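Local coordinates for protein neuraminidase (Influenza A virus, PDB 4GDI) that folds like the sialic-acid-cleaving influenza neuraminidases but has a diverged putative active site, so that sialidase activity remains uncertain, at residues Y177-N181 against G182-R186; L225-T228 against K229-Y233; I153-G157 against S158-I162. All coordinates share one frame; numbering follows the deposited sequence.

Interaction 1. Residues Y177-N181 against G182-R186; sequences YELQN and GTVQR. With NAG (2-acetamido-2-deoxy-beta-D-glucopyranose), chain O.
A type I' beta turn from Gln180 to Thr183 closes the beta hairpin of strands 173-180 and 183-189 in one blade of the neuraminidase beta-propeller. Thr183 N donates to Gln180 O at 2.9 Å, and Asn181 and Gly182 hold the two corners with the positive phi values this turn requires. Asn181 carries the N-linked glycan: its ND2 is bonded to NAG C1 at 1.4 Å. Further along, the register slips by one residue, Glu178 pairing with Arg186 but Leu179 with Val184, which makes a beta bulge at Gln185. The amide of Gln185 still bonds Glu178 O (N to O 2.9 Å), while its side chain, bent at chi2, folds back so that NE2 gives Thr183 O a nearly straight bond of 2.9 Å. Thr183 O thus takes Gln180 N and Gln185 NE2 from opposite faces of its plane. The Gln185 amide also lies stacked on that of Gln180, planes 26° apart, with the two CG atoms at 3.9 Å. Glu178 is extended, CG anti to the backbone N (chi1 177°), and runs out over the same face as Arg186, its cross-strand partner, to the guanidinium. Glu178 OE1 meets Arg186 NE at 2.8 Å at the guanidinium edge in a salt bridge, carboxylate and guanidinium planes 43° apart; Glu178 OE2 accepts from a water at 2.6 Å. Glu178 and Gln180 are known as ligands of a calcium ion, although none is bound at Glu178 here. On the other face Leu179 CD2 packs on Val184 CG2 at 3.7 Å. There Leu179 touches Ile127 of strand 124-129 and the Tyr177 ring stacks with Phe137 and Trp187, while Asn181 packs on Ile331 of a neighbouring subunit; strand 158-165 flanks the hairpin.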
ATOM      1  N   TYR A 177      14.351  18.428  27.757  1.00 25.82           N
ATOM      2  CA  TYR A 177      13.555  19.416  27.058  1.00 21.80           C
ATOM      3  C   TYR A 177      12.067  19.078  27.180  1.00 26.68           C
ATOM      4  O   TYR A 177      11.664  17.931  26.994  1.00 27.77           O
ATOM      5  CB  TYR A 177      13.969  19.465  25.594  1.00 26.75           C
ATOM      6  CG  TYR A 177      15.188  20.311  25.337  1.00 28.63           C
ATOM      7  CD1 TYR A 177      16.471  19.812  25.538  1.00 28.24           C
ATOM      8  CD2 TYR A 177      15.058  21.609  24.891  1.00 27.36           C
ATOM      9  CE1 TYR A 177      17.588  20.598  25.296  1.00 25.96           C
ATOM     10  CE2 TYR A 177      16.163  22.404  24.659  1.00 27.23           C
ATOM     11  CZ  TYR A 177      17.419  21.898  24.858  1.00 28.30           C
ATOM     12  OH  TYR A 177      18.502  22.703  24.602  1.00 30.46           O
ATOM     13  N   GLU A 178      11.250  20.069  27.515  1.00 24.54           N
ATOM     14  CA  GLU A 178       9.809  19.890  27.457  1.00 23.41           C
ATOM     15  C   GLU A 178       9.254  20.559  26.201  1.00 22.67           C
ATOM     16  O   GLU A 178       9.510  21.736  25.973  1.00 25.24           O
ATOM     17  CB  GLU A 178       9.126  20.483  28.682  1.00 25.40           C
ATOM     18  CG  GLU A 178       7.621  20.372  28.600  1.00 22.23           C
ATOM     19  CD  GLU A 178       6.909  21.042  29.769  1.00 32.68           C
ATOM     20  OE1 GLU A 178       7.590  21.614  30.640  1.00 42.82           O
ATOM     21  OE2 GLU A 178       5.662  20.990  29.804  1.00 35.55           O
ATOM     22  N   LEU A 179       8.489  19.803  25.409  1.00 24.16           N
ATOM     23  CA  LEU A 179       7.891  20.304  24.175  1.00 22.55           C
ATOM     24  C   LEU A 179       6.369  20.262  24.256  1.00 24.16           C
ATOM     25  O   LEU A 179       5.798  19.403  24.927  1.00 26.67           O
ATOM     26  CB  LEU A 179       8.323  19.443  22.985  1.00 24.09           C
ATOM     27  CG  LEU A 179       9.794  19.063  22.933  1.00 27.56           C
ATOM     28  CD1 LEU A 179      10.066  18.220  21.687  1.00 31.15           C
ATOM     29  CD2 LEU A 179      10.657  20.321  22.963  1.00 26.29           C
ATOM     30  N   GLN A 180       5.724  21.207  23.580  1.00 19.81           N
ATOM     31  CA  GLN A 180       4.283  21.157  23.338  1.00 24.64           C
ATOM     32  C   GLN A 180       4.055  21.565  21.878  1.00 25.74           C
ATOM     33  O   GLN A 180       4.603  22.561  21.405  1.00 24.44           O
ATOM     34  CB  GLN A 180       3.511  22.070  24.320  1.00 20.51           C
ATOM     35  CG  GLN A 180       3.407  21.516  25.735  1.00 28.33           C
ATOM     36  CD  GLN A 180       2.616  22.419  26.690  1.00 47.20           C
ATOM     37  OE1 GLN A 180       1.673  23.097  26.284  1.00 41.00           O
ATOM     38  NE2 GLN A 180       2.996  22.417  27.964  1.00 46.99           N
ATOM     39  N   ASN A 181       3.282  20.777  21.144  1.00 22.06           N
ATOM     40  CA  ASN A 181       3.141  21.028  19.717  1.00 26.17           C
ATOM     41  C   ASN A 181       4.491  21.295  19.069  1.00 25.75           C
ATOM     42  O   ASN A 181       4.616  22.176  18.215  1.00 24.58           O
ATOM     43  CB  ASN A 181       2.227  22.235  19.481  1.00 27.04           C
ATOM     44  CG  ASN A 181       0.864  22.052  20.084  1.00 27.41           C
ATOM     45  OD1 ASN A 181       0.358  20.931  20.162  1.00 30.39           O
ATOM     46  ND2 ASN A 181       0.253  23.159  20.510  1.00 33.57           N
ATOM     47  N   GLY A 182       5.514  20.548  19.479  1.00 28.29           N
ATOM     48  CA  GLY A 182       6.804  20.625  18.814  1.00 25.10           C
ATOM     49  C   GLY A 182       7.600  21.879  19.111  1.00 25.28           C
ATOM     50  O   GLY A 182       8.576  22.180  18.418  1.00 28.49           O
ATOM     51  N   THR A 183       7.208  22.589  20.165  1.00 24.64           N
ATOM     52  CA  THR A 183       7.818  23.868  20.510  1.00 26.57           C
ATOM     53  C   THR A 183       8.412  23.783  21.909  1.00 26.63           C
ATOM     54  O   THR A 183       7.716  23.410  22.863  1.00 23.28           O
ATOM     55  CB  THR A 183       6.771  24.999  20.489  1.00 34.66           C
ATOM     56  OG1 THR A 183       6.075  24.990  19.236  1.00 39.69           O
ATOM     57  CG2 THR A 183       7.442  26.356  20.688  1.00 32.45           C
ATOM     58  N   VAL A 184       9.676  24.163  22.040  1.00 27.39           N
ATOM     59  CA  VAL A 184      10.338  24.128  23.335  1.00 27.99           C
ATOM     60  C   VAL A 184       9.635  25.079  24.307  1.00 23.66           C
ATOM     61  O   VAL A 184       9.535  26.275  24.051  1.00 23.07           O
ATOM     62  CB  VAL A 184      11.820  24.500  23.202  1.00 28.44           C
ATOM     63  CG1 VAL A 184      12.488  24.558  24.572  1.00 22.70           C
ATOM     64  CG2 VAL A 184      12.524  23.501  22.308  1.00 26.74           C
ATOM     65  N   GLN A 185       9.148  24.528  25.417  1.00 26.25           N
ATOM     66  CA  GLN A 185       8.529  25.318  26.481  1.00 27.60           C
ATOM     67  C   GLN A 185       9.565  25.727  27.512  1.00 28.05           C
ATOM     68  O   GLN A 185       9.622  26.878  27.933  1.00 26.94           O
ATOM     69  CB  GLN A 185       7.420  24.515  27.161  1.00 24.61           C
ATOM     70  CG  GLN A 185       6.379  24.012  26.177  1.00 30.19           C
ATOM     71  CD  GLN A 185       5.656  25.152  25.482  1.00 30.32           C
ATOM     72  OE1 GLN A 185       4.882  25.873  26.104  1.00 28.19           O
ATOM     73  NE2 GLN A 185       5.908  25.320  24.190  1.00 26.43           N
ATOM     74  N   ARG A 186      10.373  24.768  27.927  1.00 21.42           N
ATOM     75  CA  ARG A 186      11.479  25.032  28.820  1.00 31.80           C
ATOM     76  C   ARG A 186      12.434  23.851  28.791  1.00 34.52           C
ATOM     77  O   ARG A 186      12.164  22.835  28.156  1.00 25.13           O
ATOM     78  CB  ARG A 186      10.984  25.301  30.239  1.00 36.83           C
ATOM     79  CG  ARG A 186      10.152  24.203  30.794  1.00 24.65           C
ATOM     80  CD  ARG A 186       9.452  24.589  32.088  1.00 36.40           C
ATOM     81  NE  ARG A 186       8.392  23.628  32.352  1.00 34.10           N
ATOM     82  CZ  ARG A 186       7.838  23.394  33.535  1.00 37.99           C
ATOM     83  NH1 ARG A 186       8.221  24.059  34.621  1.00 29.44           N
ATOM     84  NH2 ARG A 186       6.880  22.482  33.623  1.00 36.09           N
TER
HETATM   85  C1  NAG O 506      -1.170  23.010  20.732  1.00 47.48           C
HETATM   86  C2  NAG O 506      -1.572  24.154  21.657  1.00 75.44           C
HETATM   87  C3  NAG O 506      -3.059  24.025  22.001  1.00 82.33           C
HETATM   88  C4  NAG O 506      -3.872  24.036  20.708  1.00 73.98           C
HETATM   89  C5  NAG O 506      -3.318  22.982  19.757  1.00 79.87           C
HETATM   90  C6  NAG O 506      -4.038  23.040  18.415  1.00 97.60           C
HETATM   91  C7  NAG O 506       0.266  25.141  22.936  1.00 90.92           C
HETATM   92  C8  NAG O 506       0.470  25.755  24.290  1.00 89.38           C
HETATM   93  N2  NAG O 506      -0.708  24.226  22.828  1.00 88.09           N
HETATM   94  O3  NAG O 506      -3.469  25.078  22.846  1.00 86.27           O
HETATM   95  O4  NAG O 506      -5.246  23.803  20.958  1.00 71.66           O
HETATM   96  O5  NAG O 506      -1.930  23.168  19.555  1.00 57.21           O
HETATM   97  O6  NAG O 506      -4.012  21.757  17.825  1.00105.94           O
HETATM   98  O7  NAG O 506       0.988  25.483  21.996  1.00 91.38           O
HETATM   99  O   HOH W   1       4.891  20.104  32.131  1.00 41.31           O

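Interaction 2. Residues L225-T228 against K229-Y233; sequences LRFT and KELNY
Thr228 holds OG1 between its backbone N and carbonyl carbon (chi1 71°), which swings the hydroxyl over the following turn, where Glu230 N donates to it at 3.0 Å in an ST turn. Asn232 N reaches Thr228 OG1 as well, in a weak bond of 3.3 Å. The backbone forms a tight hairpin connection of the type I turn plus G1 bulge kind, leading strand 224-228 into strand 233-236 of one propeller blade. Leu231 N closes the turn on Thr228 O at 2.9 Å, and Thr228 N returns to Asn232 O at 2.9 Å. Leu231 sits at the bulge with positive phi, a position often taken by glycine. Beyond it, Phe227 and Tyr233 face each other as a non-hydrogen-bonded pair. The pairing brings Phe227 CB and Tyr233 CB to 3.6 Å; each CG then stands between its backbone N and carbonyl carbon (chi1 71° and 78°), and the rings lead away from each other. Leu225 CD1 comes against Tyr233 CD2 at 3.9 Å, and the Tyr233 hydroxyl is bonded to Asn191 N. The Phe227 ring turns instead to strand 208-214, onto Ile209 and Cys211. One water links the side chains of Thr228 and Asn232, 2.7 Å from Thr228 OG1 and accepting from Asn232 ND2 at 2.9 Å.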
ATOM      1  N   LEU A 225      17.432   7.809  35.675  1.00 22.63           N
ATOM      2  CA  LEU A 225      16.870   9.131  35.859  1.00 21.46           C
ATOM      3  C   LEU A 225      15.374   8.992  36.130  1.00 23.44           C
ATOM      4  O   LEU A 225      14.690   8.220  35.468  1.00 19.62           O
ATOM      5  CB  LEU A 225      17.125   9.980  34.615  1.00 23.62           C
ATOM      6  CG  LEU A 225      16.408  11.324  34.507  1.00 21.99           C
ATOM      7  CD1 LEU A 225      16.932  12.347  35.501  1.00 21.73           C
ATOM      8  CD2 LEU A 225      16.525  11.836  33.066  1.00 27.79           C
ATOM      9  N   ARG A 226      14.890   9.726  37.125  1.00 20.39           N
ATOM     10  CA  ARG A 226      13.464   9.813  37.407  1.00 21.68           C
ATOM     11  C   ARG A 226      13.127  11.281  37.421  1.00 21.22           C
ATOM     12  O   ARG A 226      13.798  12.057  38.105  1.00 25.00           O
ATOM     13  CB  ARG A 226      13.144   9.234  38.788  1.00 21.71           C
ATOM     14  CG  ARG A 226      13.502   7.761  38.949  1.00 28.22           C
ATOM     15  CD  ARG A 226      13.773   7.435  40.408  1.00 27.72           C
ATOM     16  NE  ARG A 226      14.108   6.030  40.598  1.00 26.32           N
ATOM     17  CZ  ARG A 226      14.515   5.515  41.750  1.00 29.70           C
ATOM     18  NH1 ARG A 226      14.666   6.292  42.816  1.00 26.66           N
ATOM     19  NH2 ARG A 226      14.774   4.220  41.838  1.00 30.32           N
ATOM     20  N   PHE A 227      12.111  11.679  36.670  1.00 24.29           N
ATOM     21  CA  PHE A 227      11.713  13.074  36.676  1.00 27.48           C
ATOM     22  C   PHE A 227      10.217  13.263  36.492  1.00 30.28           C
ATOM     23  O   PHE A 227       9.516  12.341  36.093  1.00 27.62           O
ATOM     24  CB  PHE A 227      12.545  13.892  35.674  1.00 26.80           C
ATOM     25  CG  PHE A 227      12.251  13.626  34.216  1.00 24.42           C
ATOM     26  CD1 PHE A 227      11.308  14.383  33.536  1.00 17.65           C
ATOM     27  CD2 PHE A 227      12.987  12.688  33.497  1.00 25.07           C
ATOM     28  CE1 PHE A 227      11.068  14.181  32.187  1.00 17.95           C
ATOM     29  CE2 PHE A 227      12.757  12.488  32.144  1.00 26.80           C
ATOM     30  CZ  PHE A 227      11.798  13.236  31.485  1.00 22.33           C
ATOM     31  N   THR A 228       9.739  14.448  36.861  1.00 27.00           N
ATOM     32  CA  THR A 228       8.324  14.779  36.808  1.00 20.89           C
ATOM     33  C   THR A 228       8.004  15.670  35.611  1.00 20.95           C
ATOM     34  O   THR A 228       8.907  16.185  34.923  1.00 24.68           O
ATOM     35  CB  THR A 228       7.869  15.526  38.070  1.00 23.29           C
ATOM     36  OG1 THR A 228       8.413  16.856  38.069  1.00 22.07           O
ATOM     37  CG2 THR A 228       8.308  14.797  39.355  1.00 27.62           C
ATOM     38  N   LYS A 229       6.712  15.860  35.375  1.00 26.63           N
ATOM     39  CA  LYS A 229       6.235  16.805  34.377  1.00 21.08           C
ATOM     40  C   LYS A 229       6.751  18.215  34.635  1.00 19.62           C
ATOM     41  O   LYS A 229       6.773  19.030  33.734  1.00 24.55           O
ATOM     42  CB  LYS A 229       4.704  16.849  34.378  1.00 29.73           C
ATOM     43  CG  LYS A 229       4.042  15.876  33.441  1.00 48.93           C
ATOM     44  CD  LYS A 229       2.551  16.179  33.333  1.00 61.77           C
ATOM     45  CE  LYS A 229       2.250  17.102  32.155  1.00 67.71           C
ATOM     46  NZ  LYS A 229       0.892  17.698  32.249  1.00 73.96           N
ATOM     47  N   GLU A 230       7.138  18.511  35.872  1.00 21.39           N
ATOM     48  CA  GLU A 230       7.635  19.844  36.224  1.00 23.07           C
ATOM     49  C   GLU A 230       9.167  19.947  36.153  1.00 26.87           C
ATOM     50  O   GLU A 230       9.746  20.971  36.517  1.00 25.02           O
ATOM     51  CB  GLU A 230       7.158  20.211  37.628  1.00 26.62           C
ATOM     52  CG  GLU A 230       5.632  20.201  37.766  1.00 21.81           C
ATOM     53  CD  GLU A 230       4.921  21.102  36.741  1.00 37.68           C
ATOM     54  OE1 GLU A 230       5.495  22.137  36.291  1.00 26.55           O
ATOM     55  OE2 GLU A 230       3.777  20.752  36.375  1.00 40.67           O
ATOM     56  N   LEU A 231       9.806  18.877  35.686  1.00 24.90           N
ATOM     57  CA  LEU A 231      11.261  18.813  35.491  1.00 19.14           C
ATOM     58  C   LEU A 231      12.045  18.733  36.785  1.00 30.62           C
ATOM     59  O   LEU A 231      13.253  18.943  36.790  1.00 28.82           O
ATOM     60  CB  LEU A 231      11.782  19.963  34.631  1.00 22.81           C
ATOM     61  CG  LEU A 231      11.108  20.031  33.254  1.00 29.25           C
ATOM     62  CD1 LEU A 231      11.788  21.053  32.346  1.00 36.75           C
ATOM     63  CD2 LEU A 231      11.089  18.669  32.588  1.00 32.80           C
ATOM     64  N   ASN A 232      11.367  18.401  37.878  1.00 21.18           N
ATOM     65  CA  ASN A 232      12.074  17.930  39.055  1.00 18.11           C
ATOM     66  C   ASN A 232      12.622  16.543  38.799  1.00 23.77           C
ATOM     67  O   ASN A 232      12.016  15.769  38.068  1.00 23.44           O
ATOM     68  CB  ASN A 232      11.160  17.954  40.259  1.00 23.19           C
ATOM     69  CG  ASN A 232      11.002  19.344  40.787  1.00 25.68           C
ATOM     70  OD1 ASN A 232      11.993  20.005  41.062  1.00 29.27           O
ATOM     71  ND2 ASN A 232       9.772  19.819  40.882  1.00 28.38           N
ATOM     72  N   TYR A 233      13.777  16.225  39.371  1.00 22.88           N
ATOM     73  CA  TYR A 233      14.444  14.988  38.982  1.00 25.20           C
ATOM     74  C   TYR A 233      15.401  14.459  40.044  1.00 19.82           C
ATOM     75  O   TYR A 233      15.790  15.166  40.982  1.00 23.86           O
ATOM     76  CB  TYR A 233      15.210  15.183  37.660  1.00 19.67           C
ATOM     77  CG  TYR A 233      16.522  15.911  37.855  1.00 24.84           C
ATOM     78  CD1 TYR A 233      16.573  17.296  37.819  1.00 21.49           C
ATOM     79  CD2 TYR A 233      17.705  15.214  38.094  1.00 24.50           C
ATOM     80  CE1 TYR A 233      17.764  17.979  38.010  1.00 25.38           C
ATOM     81  CE2 TYR A 233      18.906  15.887  38.286  1.00 30.19           C
ATOM     82  CZ  TYR A 233      18.923  17.276  38.245  1.00 28.52           C
ATOM     83  OH  TYR A 233      20.089  17.976  38.428  1.00 32.15           O
TER
HETATM   84  O   HOH W   2       7.590  17.911  40.364  1.00 22.69           O

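Interaction 3. Residues I153-G157 against S158-I162; sequences ICIEG and SCFVI
Cys154 and Cys159 are joined covalently, SG to SG at 2.1 Å, across the non-hydrogen-bonded pair of a beta hairpin. In both, SG stands beside its own backbone N (chi1 -63° and -61°), and the bridge is right-handed with chi3 near 100°. Backbone hydrogen bonds flank it on both sides. Toward the open end, Phe160 N donates to Ile153 O at a short 2.6 Å and Ile153 N to Phe160 O at 3.0 Å. Toward the loop, Ile155 N meets Ser158 O at 2.8 Å, and Ser158 N returns to Ile155 O at 3.0 Å, closing a type I' turn over Glu156 and Gly157. A water donating to Glu156 O (2.8 Å) also bonds Ser158 OG. Side-chain contact is sparse: the Phe160 ring presents its edge to Ile153 O, with CD1 at 3.5 Å, and Ile155 CD1 lies loosely near Phe160 CE1. Strand 173-180 flanks strand 158-165, Ser158 OG bonding Glu178 OE2. The disulfide packs on Cys105 of strand 101-106, whereas Ile153 and Ile155 lean on Thr204 of strand 200-205.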
ATOM      1  N   ILE A 153       8.849  10.948  25.364  1.00 20.35           N
ATOM      2  CA  ILE A 153       7.781  10.611  26.282  1.00 16.91           C
ATOM      3  C   ILE A 153       6.725  11.708  26.322  1.00 22.27           C
ATOM      4  O   ILE A 153       7.028  12.851  26.693  1.00 23.44           O
ATOM      5  CB  ILE A 153       8.337  10.419  27.712  1.00 21.55           C
ATOM      6  CG1 ILE A 153       9.324   9.254  27.755  1.00 23.16           C
ATOM      7  CG2 ILE A 153       7.221  10.155  28.685  1.00 24.57           C
ATOM      8  CD1 ILE A 153       8.743   7.945  27.205  1.00 30.93           C
ATOM      9  N   CYS A 154       5.490  11.363  25.950  1.00 22.23           N
ATOM     10  CA  CYS A 154       4.373  12.330  25.962  1.00 23.00           C
ATOM     11  C   CYS A 154       3.383  12.058  27.094  1.00 28.15           C
ATOM     12  O   CYS A 154       2.989  10.921  27.333  1.00 27.03           O
ATOM     13  CB  CYS A 154       3.643  12.329  24.619  1.00 22.39           C
ATOM     14  SG  CYS A 154       4.647  12.858  23.227  1.00 28.67           S
ATOM     15  N   ILE A 155       3.021  13.119  27.811  1.00 22.30           N
ATOM     16  CA  ILE A 155       2.031  13.064  28.874  1.00 24.48           C
ATOM     17  C   ILE A 155       1.073  14.245  28.716  1.00 23.51           C
ATOM     18  O   ILE A 155       1.488  15.394  28.843  1.00 26.25           O
ATOM     19  CB  ILE A 155       2.670  13.202  30.270  1.00 30.89           C
ATOM     20  CG1 ILE A 155       3.767  12.176  30.479  1.00 28.57           C
ATOM     21  CG2 ILE A 155       1.620  13.022  31.366  1.00 26.51           C
ATOM     22  CD1 ILE A 155       4.476  12.371  31.787  1.00 25.43           C
ATOM     23  N   GLU A 156      -0.190  13.964  28.420  1.00 28.39           N
ATOM     24  CA  GLU A 156      -1.205  15.017  28.324  1.00 33.15           C
ATOM     25  C   GLU A 156      -0.768  16.166  27.423  1.00 25.26           C
ATOM     26  O   GLU A 156      -1.003  17.307  27.740  1.00 28.65           O
ATOM     27  CB  GLU A 156      -1.526  15.576  29.722  1.00 31.39           C
ATOM     28  CG  GLU A 156      -2.268  14.599  30.624  1.00 52.53           C
ATOM     29  CD  GLU A 156      -1.936  14.767  32.108  1.00 76.95           C
ATOM     30  OE1 GLU A 156      -1.188  15.704  32.464  1.00 82.68           O
ATOM     31  OE2 GLU A 156      -2.419  13.947  32.920  1.00 73.13           O
ATOM     32  N   GLY A 157      -0.121  15.866  26.308  1.00 26.44           N
ATOM     33  CA  GLY A 157       0.244  16.899  25.360  1.00 29.95           C
ATOM     34  C   GLY A 157       1.624  17.512  25.540  1.00 25.96           C
ATOM     35  O   GLY A 157       2.098  18.212  24.649  1.00 27.82           O
ATOM     36  N   SER A 158       2.257  17.294  26.690  1.00 27.90           N
ATOM     37  CA  SER A 158       3.657  17.690  26.869  1.00 29.90           C
ATOM     38  C   SER A 158       4.585  16.505  26.569  1.00 24.70           C
ATOM     39  O   SER A 158       4.420  15.429  27.146  1.00 25.18           O
ATOM     40  CB  SER A 158       3.909  18.164  28.307  1.00 27.52           C
ATOM     41  OG  SER A 158       3.179  19.334  28.622  1.00 33.84           O
ATOM     42  N   CYS A 159       5.564  16.704  25.695  1.00 23.59           N
ATOM     43  CA  CYS A 159       6.515  15.642  25.350  1.00 22.62           C
ATOM     44  C   CYS A 159       7.928  15.961  25.861  1.00 31.15           C
ATOM     45  O   CYS A 159       8.420  17.080  25.715  1.00 30.68           O
ATOM     46  CB  CYS A 159       6.528  15.429  23.834  1.00 26.74           C
ATOM     47  SG  CYS A 159       4.903  14.911  23.156  1.00 30.02           S
ATOM     48  N   PHE A 160       8.586  14.969  26.449  1.00 22.64           N
ATOM     49  CA  PHE A 160       9.889  15.182  27.068  1.00 19.59           C
ATOM     50  C   PHE A 160      10.955  14.335  26.382  1.00 23.81           C
ATOM     51  O   PHE A 160      10.699  13.195  26.003  1.00 18.79           O
ATOM     52  CB  PHE A 160       9.817  14.817  28.546  1.00 21.86           C
ATOM     53  CG  PHE A 160       8.764  15.577  29.295  1.00 19.82           C
ATOM     54  CD1 PHE A 160       7.442  15.167  29.265  1.00 27.09           C
ATOM     55  CD2 PHE A 160       9.103  16.698  30.044  1.00 19.30           C
ATOM     56  CE1 PHE A 160       6.456  15.873  29.964  1.00 28.28           C
ATOM     57  CE2 PHE A 160       8.118  17.413  30.741  1.00 21.01           C
ATOM     58  CZ  PHE A 160       6.797  16.996  30.691  1.00 26.70           C
ATOM     59  N   VAL A 161      12.144  14.899  26.209  1.00 23.98           N
ATOM     60  CA  VAL A 161      13.242  14.164  25.597  1.00 20.13           C
ATOM     61  C   VAL A 161      14.552  14.612  26.221  1.00 27.90           C
ATOM     62  O   VAL A 161      14.691  15.767  26.617  1.00 23.83           O
ATOM     63  CB  VAL A 161      13.274  14.378  24.090  1.00 19.83           C
ATOM     64  CG1 VAL A 161      13.525  15.848  23.759  1.00 27.44           C
ATOM     65  CG2 VAL A 161      14.317  13.498  23.443  1.00 26.16           C
ATOM     66  N   ILE A 162      15.488  13.681  26.346  1.00 25.71           N
ATOM     67  CA  ILE A 162      16.829  13.982  26.827  1.00 22.18           C
ATOM     68  C   ILE A 162      17.725  14.328  25.642  1.00 26.37           C
ATOM     69  O   ILE A 162      17.845  13.549  24.705  1.00 24.79           O
ATOM     70  CB  ILE A 162      17.461  12.787  27.583  1.00 25.58           C
ATOM     71  CG1 ILE A 162      16.523  12.277  28.691  1.00 29.36           C
ATOM     72  CG2 ILE A 162      18.799  13.180  28.179  1.00 30.73           C
ATOM     73  CD1 ILE A 162      16.073  13.337  29.639  1.00 33.25           C
TER
HETATM   74  O   HOH W   3       0.442  18.722  29.625  1.00 50.50           O

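How the interactions relate
Interactions 3 and 1 are the first and last hairpins of one four-stranded blade, their centres 8 Å apart: the inner strands 158-165 and 173-180 are neighbours, with Leu179 N 2.7 Å from Cys159 O, a probable hydrogen bond. Interaction 2 belongs to the next blade and is tied to both by salt bridges: Glu230 OE1 to Arg186 NH2 of interaction 1 at 3.0 Å, and Lys229 NZ to Glu156 OE1 of interaction 3 at 2.9 Å. Between them Phe160 CE2 meets Leu231 CD2 and Glu178 CG, each at 3.7 Å. Of the known calcium ligands, Glu178 and Gln180 both lie beside Ser158 of interaction 3, while Glu178 also comes within about 5 Å of Leu231 of interaction 2 (nearest side-chain atoms).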